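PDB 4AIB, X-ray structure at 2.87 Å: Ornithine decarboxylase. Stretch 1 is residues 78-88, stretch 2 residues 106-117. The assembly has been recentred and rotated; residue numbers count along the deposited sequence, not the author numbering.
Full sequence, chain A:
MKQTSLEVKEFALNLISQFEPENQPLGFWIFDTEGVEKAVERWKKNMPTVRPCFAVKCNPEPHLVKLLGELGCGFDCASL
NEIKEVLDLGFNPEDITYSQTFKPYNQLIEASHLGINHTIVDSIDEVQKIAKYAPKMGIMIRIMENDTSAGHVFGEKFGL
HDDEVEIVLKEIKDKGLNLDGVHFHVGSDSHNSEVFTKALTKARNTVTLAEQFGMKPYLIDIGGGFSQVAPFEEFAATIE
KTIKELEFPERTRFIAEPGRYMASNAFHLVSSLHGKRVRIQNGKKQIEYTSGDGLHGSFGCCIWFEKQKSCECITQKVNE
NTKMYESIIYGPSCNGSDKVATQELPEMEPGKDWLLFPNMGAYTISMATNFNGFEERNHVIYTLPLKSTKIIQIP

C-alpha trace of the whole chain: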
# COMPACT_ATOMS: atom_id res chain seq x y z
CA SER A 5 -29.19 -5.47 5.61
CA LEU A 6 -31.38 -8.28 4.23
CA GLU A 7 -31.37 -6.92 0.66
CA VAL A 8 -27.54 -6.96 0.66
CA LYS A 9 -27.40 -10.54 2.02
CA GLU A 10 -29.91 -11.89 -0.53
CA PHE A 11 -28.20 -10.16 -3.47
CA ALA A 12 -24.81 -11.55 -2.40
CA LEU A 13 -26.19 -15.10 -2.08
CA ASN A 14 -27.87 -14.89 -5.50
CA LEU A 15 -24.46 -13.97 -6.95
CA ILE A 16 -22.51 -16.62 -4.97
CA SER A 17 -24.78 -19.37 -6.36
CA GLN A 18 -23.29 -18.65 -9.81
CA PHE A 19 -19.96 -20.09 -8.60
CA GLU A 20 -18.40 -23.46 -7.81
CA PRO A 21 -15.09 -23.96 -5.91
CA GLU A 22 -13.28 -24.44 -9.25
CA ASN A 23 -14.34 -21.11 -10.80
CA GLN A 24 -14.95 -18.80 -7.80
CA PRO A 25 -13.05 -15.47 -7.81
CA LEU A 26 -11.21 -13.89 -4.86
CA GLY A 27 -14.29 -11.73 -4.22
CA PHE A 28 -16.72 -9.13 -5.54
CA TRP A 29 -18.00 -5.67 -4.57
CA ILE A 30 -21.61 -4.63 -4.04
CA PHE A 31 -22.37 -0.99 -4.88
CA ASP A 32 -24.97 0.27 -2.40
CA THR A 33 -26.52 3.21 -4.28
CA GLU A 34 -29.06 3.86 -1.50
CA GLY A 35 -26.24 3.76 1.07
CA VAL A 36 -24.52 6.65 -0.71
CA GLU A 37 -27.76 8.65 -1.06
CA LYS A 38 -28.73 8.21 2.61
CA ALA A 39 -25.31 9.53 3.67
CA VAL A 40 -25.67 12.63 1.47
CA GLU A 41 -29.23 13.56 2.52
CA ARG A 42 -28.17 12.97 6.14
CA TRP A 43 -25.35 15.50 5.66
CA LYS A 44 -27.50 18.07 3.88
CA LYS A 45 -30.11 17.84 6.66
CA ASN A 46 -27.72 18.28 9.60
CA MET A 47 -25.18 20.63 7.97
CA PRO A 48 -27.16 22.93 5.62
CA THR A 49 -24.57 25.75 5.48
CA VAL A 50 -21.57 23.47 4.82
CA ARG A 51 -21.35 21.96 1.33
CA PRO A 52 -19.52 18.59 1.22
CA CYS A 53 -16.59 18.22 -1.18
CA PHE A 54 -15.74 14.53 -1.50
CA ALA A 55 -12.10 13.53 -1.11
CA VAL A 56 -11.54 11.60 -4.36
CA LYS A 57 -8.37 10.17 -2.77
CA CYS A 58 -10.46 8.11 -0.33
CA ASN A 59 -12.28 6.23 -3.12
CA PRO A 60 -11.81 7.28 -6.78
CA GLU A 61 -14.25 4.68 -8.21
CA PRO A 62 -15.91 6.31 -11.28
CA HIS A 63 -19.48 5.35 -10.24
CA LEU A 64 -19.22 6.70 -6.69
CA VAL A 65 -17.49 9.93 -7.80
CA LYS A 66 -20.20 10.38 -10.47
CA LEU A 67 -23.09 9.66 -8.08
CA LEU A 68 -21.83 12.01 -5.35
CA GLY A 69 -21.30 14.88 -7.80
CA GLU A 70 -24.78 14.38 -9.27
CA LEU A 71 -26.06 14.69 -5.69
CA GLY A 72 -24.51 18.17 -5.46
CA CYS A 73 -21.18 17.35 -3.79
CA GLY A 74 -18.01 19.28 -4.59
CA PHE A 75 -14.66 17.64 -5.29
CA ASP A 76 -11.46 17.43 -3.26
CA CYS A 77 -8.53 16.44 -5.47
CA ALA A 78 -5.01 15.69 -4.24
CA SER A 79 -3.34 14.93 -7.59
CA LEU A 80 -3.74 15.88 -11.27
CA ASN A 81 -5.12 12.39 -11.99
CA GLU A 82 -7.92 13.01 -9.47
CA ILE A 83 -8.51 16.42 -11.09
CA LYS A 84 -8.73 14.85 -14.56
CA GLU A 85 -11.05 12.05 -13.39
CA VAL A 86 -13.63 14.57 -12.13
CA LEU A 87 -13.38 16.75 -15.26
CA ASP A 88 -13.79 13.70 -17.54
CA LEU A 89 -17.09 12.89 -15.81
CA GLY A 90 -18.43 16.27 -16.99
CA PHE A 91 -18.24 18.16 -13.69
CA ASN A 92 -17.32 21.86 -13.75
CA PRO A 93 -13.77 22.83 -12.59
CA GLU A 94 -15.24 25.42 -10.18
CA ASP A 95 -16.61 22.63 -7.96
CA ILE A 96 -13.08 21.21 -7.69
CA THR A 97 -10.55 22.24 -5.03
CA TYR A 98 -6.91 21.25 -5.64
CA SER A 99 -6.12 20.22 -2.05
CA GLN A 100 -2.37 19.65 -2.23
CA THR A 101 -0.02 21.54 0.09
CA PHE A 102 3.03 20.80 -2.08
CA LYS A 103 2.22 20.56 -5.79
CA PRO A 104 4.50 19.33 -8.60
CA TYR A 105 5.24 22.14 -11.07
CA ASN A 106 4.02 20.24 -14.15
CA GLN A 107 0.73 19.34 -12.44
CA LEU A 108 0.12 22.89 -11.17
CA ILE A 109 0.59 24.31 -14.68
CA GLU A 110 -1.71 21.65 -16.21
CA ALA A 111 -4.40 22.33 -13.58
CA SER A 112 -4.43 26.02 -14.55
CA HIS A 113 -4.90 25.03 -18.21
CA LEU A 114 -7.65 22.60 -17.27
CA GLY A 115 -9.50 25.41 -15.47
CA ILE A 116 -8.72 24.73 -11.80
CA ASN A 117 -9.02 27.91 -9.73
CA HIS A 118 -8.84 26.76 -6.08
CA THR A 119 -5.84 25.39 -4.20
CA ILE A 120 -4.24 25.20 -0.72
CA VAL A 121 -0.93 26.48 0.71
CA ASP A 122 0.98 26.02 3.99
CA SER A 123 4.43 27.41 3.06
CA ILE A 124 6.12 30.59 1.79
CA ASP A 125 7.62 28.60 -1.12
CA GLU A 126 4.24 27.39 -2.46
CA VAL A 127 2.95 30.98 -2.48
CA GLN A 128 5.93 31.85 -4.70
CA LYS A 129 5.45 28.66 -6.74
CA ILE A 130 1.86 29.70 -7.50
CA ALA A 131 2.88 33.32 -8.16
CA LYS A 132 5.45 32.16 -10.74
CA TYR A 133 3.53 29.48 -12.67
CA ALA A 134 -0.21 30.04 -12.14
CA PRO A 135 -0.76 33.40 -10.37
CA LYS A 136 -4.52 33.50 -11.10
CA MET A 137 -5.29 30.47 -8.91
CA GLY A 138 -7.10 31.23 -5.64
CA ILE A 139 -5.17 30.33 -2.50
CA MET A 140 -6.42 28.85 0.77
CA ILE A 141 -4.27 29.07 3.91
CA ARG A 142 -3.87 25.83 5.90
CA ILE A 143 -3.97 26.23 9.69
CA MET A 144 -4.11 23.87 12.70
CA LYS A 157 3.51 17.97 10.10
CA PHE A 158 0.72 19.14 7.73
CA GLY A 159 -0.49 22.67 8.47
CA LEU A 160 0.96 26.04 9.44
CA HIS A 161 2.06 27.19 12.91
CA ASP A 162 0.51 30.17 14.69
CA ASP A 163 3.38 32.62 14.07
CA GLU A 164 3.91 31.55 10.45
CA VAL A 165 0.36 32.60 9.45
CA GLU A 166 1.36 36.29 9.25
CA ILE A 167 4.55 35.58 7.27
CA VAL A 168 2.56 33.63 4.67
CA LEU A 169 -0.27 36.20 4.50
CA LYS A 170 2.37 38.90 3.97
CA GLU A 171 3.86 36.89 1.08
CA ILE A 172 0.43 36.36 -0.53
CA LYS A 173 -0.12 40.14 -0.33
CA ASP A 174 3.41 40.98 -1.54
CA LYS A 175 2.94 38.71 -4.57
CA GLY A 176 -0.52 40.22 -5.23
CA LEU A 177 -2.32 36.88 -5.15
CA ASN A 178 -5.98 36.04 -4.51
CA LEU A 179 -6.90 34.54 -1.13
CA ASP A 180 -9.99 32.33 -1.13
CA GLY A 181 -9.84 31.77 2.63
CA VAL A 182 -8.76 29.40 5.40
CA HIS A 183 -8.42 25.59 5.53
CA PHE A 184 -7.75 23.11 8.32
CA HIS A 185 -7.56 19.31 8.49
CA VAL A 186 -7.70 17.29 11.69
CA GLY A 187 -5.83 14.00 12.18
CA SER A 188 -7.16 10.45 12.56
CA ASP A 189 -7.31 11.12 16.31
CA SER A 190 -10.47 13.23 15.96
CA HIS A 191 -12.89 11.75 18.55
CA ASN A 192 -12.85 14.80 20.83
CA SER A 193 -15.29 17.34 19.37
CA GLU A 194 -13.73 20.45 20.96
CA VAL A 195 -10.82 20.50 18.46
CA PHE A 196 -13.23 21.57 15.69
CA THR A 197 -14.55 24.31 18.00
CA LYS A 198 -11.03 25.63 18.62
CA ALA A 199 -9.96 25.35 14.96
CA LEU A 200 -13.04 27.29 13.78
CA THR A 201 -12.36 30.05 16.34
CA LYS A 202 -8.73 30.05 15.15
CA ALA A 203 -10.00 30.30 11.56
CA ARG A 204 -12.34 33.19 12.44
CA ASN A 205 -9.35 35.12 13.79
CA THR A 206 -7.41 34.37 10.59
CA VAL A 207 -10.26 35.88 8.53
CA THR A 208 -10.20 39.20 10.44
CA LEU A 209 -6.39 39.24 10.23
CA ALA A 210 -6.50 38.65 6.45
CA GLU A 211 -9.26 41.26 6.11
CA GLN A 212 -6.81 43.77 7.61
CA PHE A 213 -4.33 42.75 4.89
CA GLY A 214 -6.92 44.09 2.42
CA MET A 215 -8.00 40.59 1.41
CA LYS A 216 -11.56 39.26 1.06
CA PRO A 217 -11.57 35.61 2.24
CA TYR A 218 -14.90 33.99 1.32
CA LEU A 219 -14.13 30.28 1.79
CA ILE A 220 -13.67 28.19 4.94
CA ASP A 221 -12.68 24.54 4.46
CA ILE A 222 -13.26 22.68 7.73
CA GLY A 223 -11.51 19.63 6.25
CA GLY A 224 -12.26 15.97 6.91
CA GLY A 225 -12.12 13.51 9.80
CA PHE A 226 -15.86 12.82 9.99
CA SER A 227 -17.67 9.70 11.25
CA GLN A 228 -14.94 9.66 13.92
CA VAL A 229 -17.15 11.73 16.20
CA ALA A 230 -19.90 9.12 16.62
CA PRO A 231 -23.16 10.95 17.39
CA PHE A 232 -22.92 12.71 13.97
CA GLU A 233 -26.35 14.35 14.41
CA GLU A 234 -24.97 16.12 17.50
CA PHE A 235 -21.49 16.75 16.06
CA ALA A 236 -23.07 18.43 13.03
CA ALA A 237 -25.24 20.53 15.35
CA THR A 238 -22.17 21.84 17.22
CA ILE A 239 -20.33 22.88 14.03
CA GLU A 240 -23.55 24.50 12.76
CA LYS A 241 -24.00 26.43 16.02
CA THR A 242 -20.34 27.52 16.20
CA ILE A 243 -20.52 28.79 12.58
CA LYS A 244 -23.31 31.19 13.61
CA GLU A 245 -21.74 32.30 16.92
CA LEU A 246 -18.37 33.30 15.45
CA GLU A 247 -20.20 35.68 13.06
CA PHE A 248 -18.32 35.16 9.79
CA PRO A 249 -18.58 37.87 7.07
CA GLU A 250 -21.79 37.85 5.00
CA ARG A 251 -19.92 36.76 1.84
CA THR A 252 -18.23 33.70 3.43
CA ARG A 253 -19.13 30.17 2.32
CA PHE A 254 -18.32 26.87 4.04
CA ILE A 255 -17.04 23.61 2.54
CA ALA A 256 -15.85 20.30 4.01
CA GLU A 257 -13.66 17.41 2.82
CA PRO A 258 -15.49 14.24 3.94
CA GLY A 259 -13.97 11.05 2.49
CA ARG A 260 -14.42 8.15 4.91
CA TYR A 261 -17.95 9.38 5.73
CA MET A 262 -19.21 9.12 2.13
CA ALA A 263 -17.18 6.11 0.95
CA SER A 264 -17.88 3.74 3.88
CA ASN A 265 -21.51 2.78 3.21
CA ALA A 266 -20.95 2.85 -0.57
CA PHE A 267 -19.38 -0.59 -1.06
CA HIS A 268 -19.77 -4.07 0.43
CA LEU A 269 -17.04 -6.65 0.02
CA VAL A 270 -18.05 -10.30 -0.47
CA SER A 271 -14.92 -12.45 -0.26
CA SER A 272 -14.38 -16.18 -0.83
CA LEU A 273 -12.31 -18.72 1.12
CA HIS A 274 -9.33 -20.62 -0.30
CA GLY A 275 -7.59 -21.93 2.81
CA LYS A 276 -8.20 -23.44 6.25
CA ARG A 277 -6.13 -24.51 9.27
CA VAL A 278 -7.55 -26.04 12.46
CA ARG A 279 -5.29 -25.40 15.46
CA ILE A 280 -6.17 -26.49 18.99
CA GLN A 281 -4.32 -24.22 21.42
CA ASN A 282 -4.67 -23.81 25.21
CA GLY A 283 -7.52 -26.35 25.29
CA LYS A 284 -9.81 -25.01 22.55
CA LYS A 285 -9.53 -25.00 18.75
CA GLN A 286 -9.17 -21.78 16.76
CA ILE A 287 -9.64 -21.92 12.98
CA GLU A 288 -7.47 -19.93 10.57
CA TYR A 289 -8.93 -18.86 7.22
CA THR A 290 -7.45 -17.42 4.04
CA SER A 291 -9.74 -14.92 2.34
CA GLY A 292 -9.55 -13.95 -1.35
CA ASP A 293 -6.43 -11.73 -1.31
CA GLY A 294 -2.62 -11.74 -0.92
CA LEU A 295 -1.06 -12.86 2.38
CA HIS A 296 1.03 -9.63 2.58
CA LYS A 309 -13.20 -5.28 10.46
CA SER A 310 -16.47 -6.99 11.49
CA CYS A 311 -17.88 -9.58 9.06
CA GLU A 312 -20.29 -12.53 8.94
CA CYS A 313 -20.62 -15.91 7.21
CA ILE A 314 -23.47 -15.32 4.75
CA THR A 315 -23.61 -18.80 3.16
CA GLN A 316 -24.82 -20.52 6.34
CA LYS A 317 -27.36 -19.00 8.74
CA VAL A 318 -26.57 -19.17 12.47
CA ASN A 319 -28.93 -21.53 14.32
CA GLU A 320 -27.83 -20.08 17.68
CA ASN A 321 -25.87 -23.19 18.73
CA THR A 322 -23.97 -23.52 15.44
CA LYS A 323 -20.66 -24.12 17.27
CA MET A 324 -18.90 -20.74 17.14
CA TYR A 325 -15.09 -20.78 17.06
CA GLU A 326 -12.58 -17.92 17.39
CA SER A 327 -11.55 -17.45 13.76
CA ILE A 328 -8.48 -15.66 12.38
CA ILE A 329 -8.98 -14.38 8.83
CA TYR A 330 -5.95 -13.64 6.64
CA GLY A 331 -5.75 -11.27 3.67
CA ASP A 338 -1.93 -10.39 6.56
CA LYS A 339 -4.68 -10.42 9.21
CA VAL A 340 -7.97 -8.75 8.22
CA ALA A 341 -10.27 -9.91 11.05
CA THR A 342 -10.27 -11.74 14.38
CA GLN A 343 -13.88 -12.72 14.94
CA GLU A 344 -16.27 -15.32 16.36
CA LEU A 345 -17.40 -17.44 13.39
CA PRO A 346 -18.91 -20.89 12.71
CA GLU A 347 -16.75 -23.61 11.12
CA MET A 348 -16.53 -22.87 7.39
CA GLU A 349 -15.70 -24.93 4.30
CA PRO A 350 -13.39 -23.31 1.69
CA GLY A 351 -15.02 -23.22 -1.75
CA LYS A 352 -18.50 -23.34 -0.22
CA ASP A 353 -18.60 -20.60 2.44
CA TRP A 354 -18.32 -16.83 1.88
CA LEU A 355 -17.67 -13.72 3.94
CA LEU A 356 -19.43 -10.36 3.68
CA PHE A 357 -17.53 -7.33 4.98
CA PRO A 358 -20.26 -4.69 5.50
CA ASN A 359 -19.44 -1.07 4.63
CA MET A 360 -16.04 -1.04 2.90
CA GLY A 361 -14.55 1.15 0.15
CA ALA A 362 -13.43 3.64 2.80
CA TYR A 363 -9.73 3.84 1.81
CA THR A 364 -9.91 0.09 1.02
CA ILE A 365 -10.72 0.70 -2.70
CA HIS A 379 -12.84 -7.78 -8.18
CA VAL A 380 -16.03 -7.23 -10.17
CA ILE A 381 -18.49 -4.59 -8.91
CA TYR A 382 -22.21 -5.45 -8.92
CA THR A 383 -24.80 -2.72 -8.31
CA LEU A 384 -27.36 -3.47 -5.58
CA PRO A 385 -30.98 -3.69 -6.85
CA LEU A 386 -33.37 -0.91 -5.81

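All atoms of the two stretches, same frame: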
# COMPACT_ATOMS: atom_id res chain seq x y z
N ALA A 78 -6.38 15.62 -4.75
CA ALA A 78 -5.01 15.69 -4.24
C ALA A 78 -3.97 15.73 -5.36
O ALA A 78 -2.94 16.39 -5.24
CB ALA A 78 -4.74 14.53 -3.30
N SER A 79 -4.25 15.01 -6.45
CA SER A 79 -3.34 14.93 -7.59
C SER A 79 -4.01 15.42 -8.87
O SER A 79 -5.21 15.70 -8.89
CB SER A 79 -2.83 13.50 -7.77
OG SER A 79 -3.88 12.62 -8.10
N LEU A 80 -3.23 15.51 -9.95
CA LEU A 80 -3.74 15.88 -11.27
C LEU A 80 -4.64 14.78 -11.85
O LEU A 80 -5.61 15.08 -12.55
CB LEU A 80 -2.58 16.17 -12.23
CG LEU A 80 -2.86 16.53 -13.69
CD1 LEU A 80 -3.63 17.83 -13.83
CD2 LEU A 80 -1.55 16.60 -14.47
N ASN A 81 -4.31 13.53 -11.55
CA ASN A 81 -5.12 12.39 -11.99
C ASN A 81 -6.53 12.42 -11.40
O ASN A 81 -7.50 12.09 -12.09
CB ASN A 81 -4.43 11.07 -11.64
CG ASN A 81 -3.31 10.71 -12.61
OD1 ASN A 81 -2.67 9.67 -12.47
ND2 ASN A 81 -3.07 11.58 -13.59
N GLU A 82 -6.64 12.82 -10.14
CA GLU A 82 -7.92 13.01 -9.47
C GLU A 82 -8.69 14.20 -10.05
O GLU A 82 -9.91 14.17 -10.15
CB GLU A 82 -7.73 13.19 -7.96
CG GLU A 82 -7.28 11.93 -7.23
CD GLU A 82 -7.06 12.15 -5.74
OE1 GLU A 82 -7.72 13.04 -5.15
OE2 GLU A 82 -6.23 11.43 -5.16
N ILE A 83 -7.95 15.25 -10.42
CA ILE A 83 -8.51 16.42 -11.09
C ILE A 83 -9.10 16.02 -12.45
O ILE A 83 -10.24 16.37 -12.76
CB ILE A 83 -7.45 17.53 -11.27
CG1 ILE A 83 -7.18 18.25 -9.95
CG2 ILE A 83 -7.87 18.53 -12.34
CD1 ILE A 83 -5.97 19.16 -9.96
N LYS A 84 -8.32 15.27 -13.23
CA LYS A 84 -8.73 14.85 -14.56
C LYS A 84 -9.92 13.88 -14.54
O LYS A 84 -10.78 13.95 -15.41
CB LYS A 84 -7.56 14.22 -15.33
CG LYS A 84 -6.49 15.22 -15.76
CD LYS A 84 -5.55 14.63 -16.80
CE LYS A 84 -6.16 14.66 -18.19
NZ LYS A 84 -5.24 14.07 -19.21
N GLU A 85 -9.96 13.01 -13.53
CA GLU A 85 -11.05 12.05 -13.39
C GLU A 85 -12.40 12.74 -13.21
O GLU A 85 -13.40 12.33 -13.81
CB GLU A 85 -10.79 11.10 -12.21
CG GLU A 85 -11.65 9.85 -12.23
CD GLU A 85 -11.92 9.27 -10.85
OE1 GLU A 85 -10.95 9.06 -10.09
OE2 GLU A 85 -13.10 9.03 -10.53
N VAL A 86 -12.42 13.79 -12.38
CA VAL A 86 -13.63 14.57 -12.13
C VAL A 86 -14.07 15.32 -13.38
O VAL A 86 -15.25 15.30 -13.74
CB VAL A 86 -13.44 15.54 -10.94
CG1 VAL A 86 -14.67 16.41 -10.76
CG2 VAL A 86 -13.14 14.78 -9.66
N LEU A 87 -13.12 15.97 -14.05
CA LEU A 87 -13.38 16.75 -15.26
C LEU A 87 -13.87 15.89 -16.43
O LEU A 87 -14.67 16.34 -17.25
CB LEU A 87 -12.14 17.54 -15.68
CG LEU A 87 -11.73 18.74 -14.81
CD1 LEU A 87 -10.31 19.17 -15.13
CD2 LEU A 87 -12.69 19.91 -14.98
N ASP A 88 -13.37 14.65 -16.50
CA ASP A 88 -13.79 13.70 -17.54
C ASP A 88 -15.23 13.23 -17.35
O ASP A 88 -15.88 12.83 -18.31
CB ASP A 88 -12.84 12.50 -17.59
CG ASP A 88 -11.50 12.84 -18.22
OD1 ASP A 88 -11.37 13.91 -18.85
OD2 ASP A 88 -10.56 12.02 -18.07
N ASN A 106 4.72 20.68 -12.95
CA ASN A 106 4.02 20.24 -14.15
C ASN A 106 2.51 20.06 -13.95
O ASN A 106 1.71 20.39 -14.84
CB ASN A 106 4.64 18.95 -14.71
CG ASN A 106 4.79 17.87 -13.66
OD1 ASN A 106 3.82 17.23 -13.26
ND2 ASN A 106 6.02 17.65 -13.21
N GLN A 107 2.13 19.56 -12.78
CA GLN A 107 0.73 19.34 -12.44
C GLN A 107 -0.00 20.65 -12.15
O GLN A 107 -1.16 20.80 -12.52
CB GLN A 107 0.60 18.38 -11.25
CG GLN A 107 1.00 16.95 -11.58
CD GLN A 107 0.83 16.00 -10.41
OE1 GLN A 107 -0.08 16.15 -9.59
NE2 GLN A 107 1.72 15.02 -10.32
N LEU A 108 0.69 21.58 -11.49
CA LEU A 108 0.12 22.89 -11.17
C LEU A 108 -0.17 23.71 -12.43
O LEU A 108 -1.20 24.38 -12.52
CB LEU A 108 1.06 23.66 -10.22
CG LEU A 108 0.69 25.08 -9.76
CD1 LEU A 108 -0.65 25.12 -9.03
CD2 LEU A 108 1.79 25.65 -8.89
N ILE A 109 0.75 23.64 -13.39
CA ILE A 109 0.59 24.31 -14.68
C ILE A 109 -0.60 23.71 -15.45
O ILE A 109 -1.45 24.44 -15.95
CB ILE A 109 1.89 24.25 -15.52
CG1 ILE A 109 3.00 25.06 -14.84
CG2 ILE A 109 1.66 24.77 -16.94
CD1 ILE A 109 4.40 24.73 -15.31
N GLU A 110 -0.65 22.38 -15.51
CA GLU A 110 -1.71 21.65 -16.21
C GLU A 110 -3.09 21.92 -15.61
O GLU A 110 -4.08 22.04 -16.35
CB GLU A 110 -1.41 20.15 -16.24
CG GLU A 110 -2.38 19.30 -17.06
CD GLU A 110 -2.36 19.63 -18.55
OE1 GLU A 110 -1.36 20.17 -19.05
OE2 GLU A 110 -3.37 19.32 -19.22
N ALA A 111 -3.16 22.03 -14.28
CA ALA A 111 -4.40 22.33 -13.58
C ALA A 111 -4.96 23.70 -13.96
O ALA A 111 -6.17 23.87 -14.11
CB ALA A 111 -4.20 22.23 -12.07
N SER A 112 -4.06 24.67 -14.12
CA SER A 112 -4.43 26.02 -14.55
C SER A 112 -5.01 26.01 -15.96
O SER A 112 -5.95 26.75 -16.25
CB SER A 112 -3.22 26.95 -14.47
OG SER A 112 -3.58 28.29 -14.78
N HIS A 113 -4.43 25.18 -16.83
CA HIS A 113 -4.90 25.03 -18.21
C HIS A 113 -6.20 24.27 -18.29
O HIS A 113 -7.00 24.49 -19.21
CB HIS A 113 -3.85 24.35 -19.07
CG HIS A 113 -2.56 25.13 -19.20
ND1 HIS A 113 -2.53 26.47 -19.39
CD2 HIS A 113 -1.23 24.71 -19.19
CE1 HIS A 113 -1.26 26.88 -19.47
NE2 HIS A 113 -0.46 25.81 -19.35
N LEU A 114 -6.41 23.37 -17.34
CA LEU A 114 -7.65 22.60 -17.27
C LEU A 114 -8.81 23.40 -16.69
O LEU A 114 -9.98 23.05 -16.88
CB LEU A 114 -7.44 21.30 -16.48
CG LEU A 114 -7.26 19.99 -17.27
CD1 LEU A 114 -6.45 20.16 -18.54
CD2 LEU A 114 -6.65 18.92 -16.37
N GLY A 115 -8.49 24.49 -15.99
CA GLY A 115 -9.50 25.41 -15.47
C GLY A 115 -9.65 25.42 -13.96
O GLY A 115 -10.60 26.01 -13.43
N ILE A 116 -8.71 24.78 -13.26
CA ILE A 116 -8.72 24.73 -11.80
C ILE A 116 -8.34 26.10 -11.23
O ILE A 116 -7.37 26.72 -11.67
CB ILE A 116 -7.78 23.62 -11.26
CG1 ILE A 116 -8.13 22.25 -11.85
CG2 ILE A 116 -7.78 23.59 -9.73
CD1 ILE A 116 -9.57 21.79 -11.63
N ASN A 117 -9.13 26.55 -10.26
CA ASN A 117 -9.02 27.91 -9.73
C ASN A 117 -8.88 27.97 -8.20
O ASN A 117 -8.74 29.06 -7.63
CB ASN A 117 -10.23 28.73 -10.18
CG ASN A 117 -9.98 30.23 -10.12
OD1 ASN A 117 -8.99 30.73 -10.66
ND2 ASN A 117 -10.89 30.95 -9.47

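What fastens the start of the first helix to the second? Gln107 points toward the first stretch with chi1 m and chi2 t, an extended side chain that carries its amide to the helix start. There Leu80 N donates a hydrogen bond to Gln107 OE1 (3.2 Å), using a first-turn amide that has no acceptor within its own helix. Beside it, Ser79, chi1 p, caps the helix: Glu82 N gives a weak bond to Ser79 OG (3.4 Å).

How do the helices pack? They run nearly parallel, at 18°, with axes 10.6 Å apart, and leucines fill the gap. Leu80, chi1 t and chi2 p, sits among Gln107, Glu110, Ala111 and Leu114; its CD1 lies 3.8 Å from Glu110 CG, so the glutamate contributes aliphatic carbon here. Leu114 returns the fit among Leu80, Ile83, Lys84 and Leu87, its chi1 between wells at -101°.

What closes the apolar layer? Ile83, m and t, places CD1 4.1 Å from Ala111 CB, an apolar contact between two buried residues, and CG2 3.7 Å from Ile116 CD1. Leu87 CD1 meets Leu114 CG at 3.8 Å.

How does Ile116 reach this layer? Gly115 leaves the helix with positive phi, a conformation suited to glycine, and Ile116 then points toward the first helix, buried.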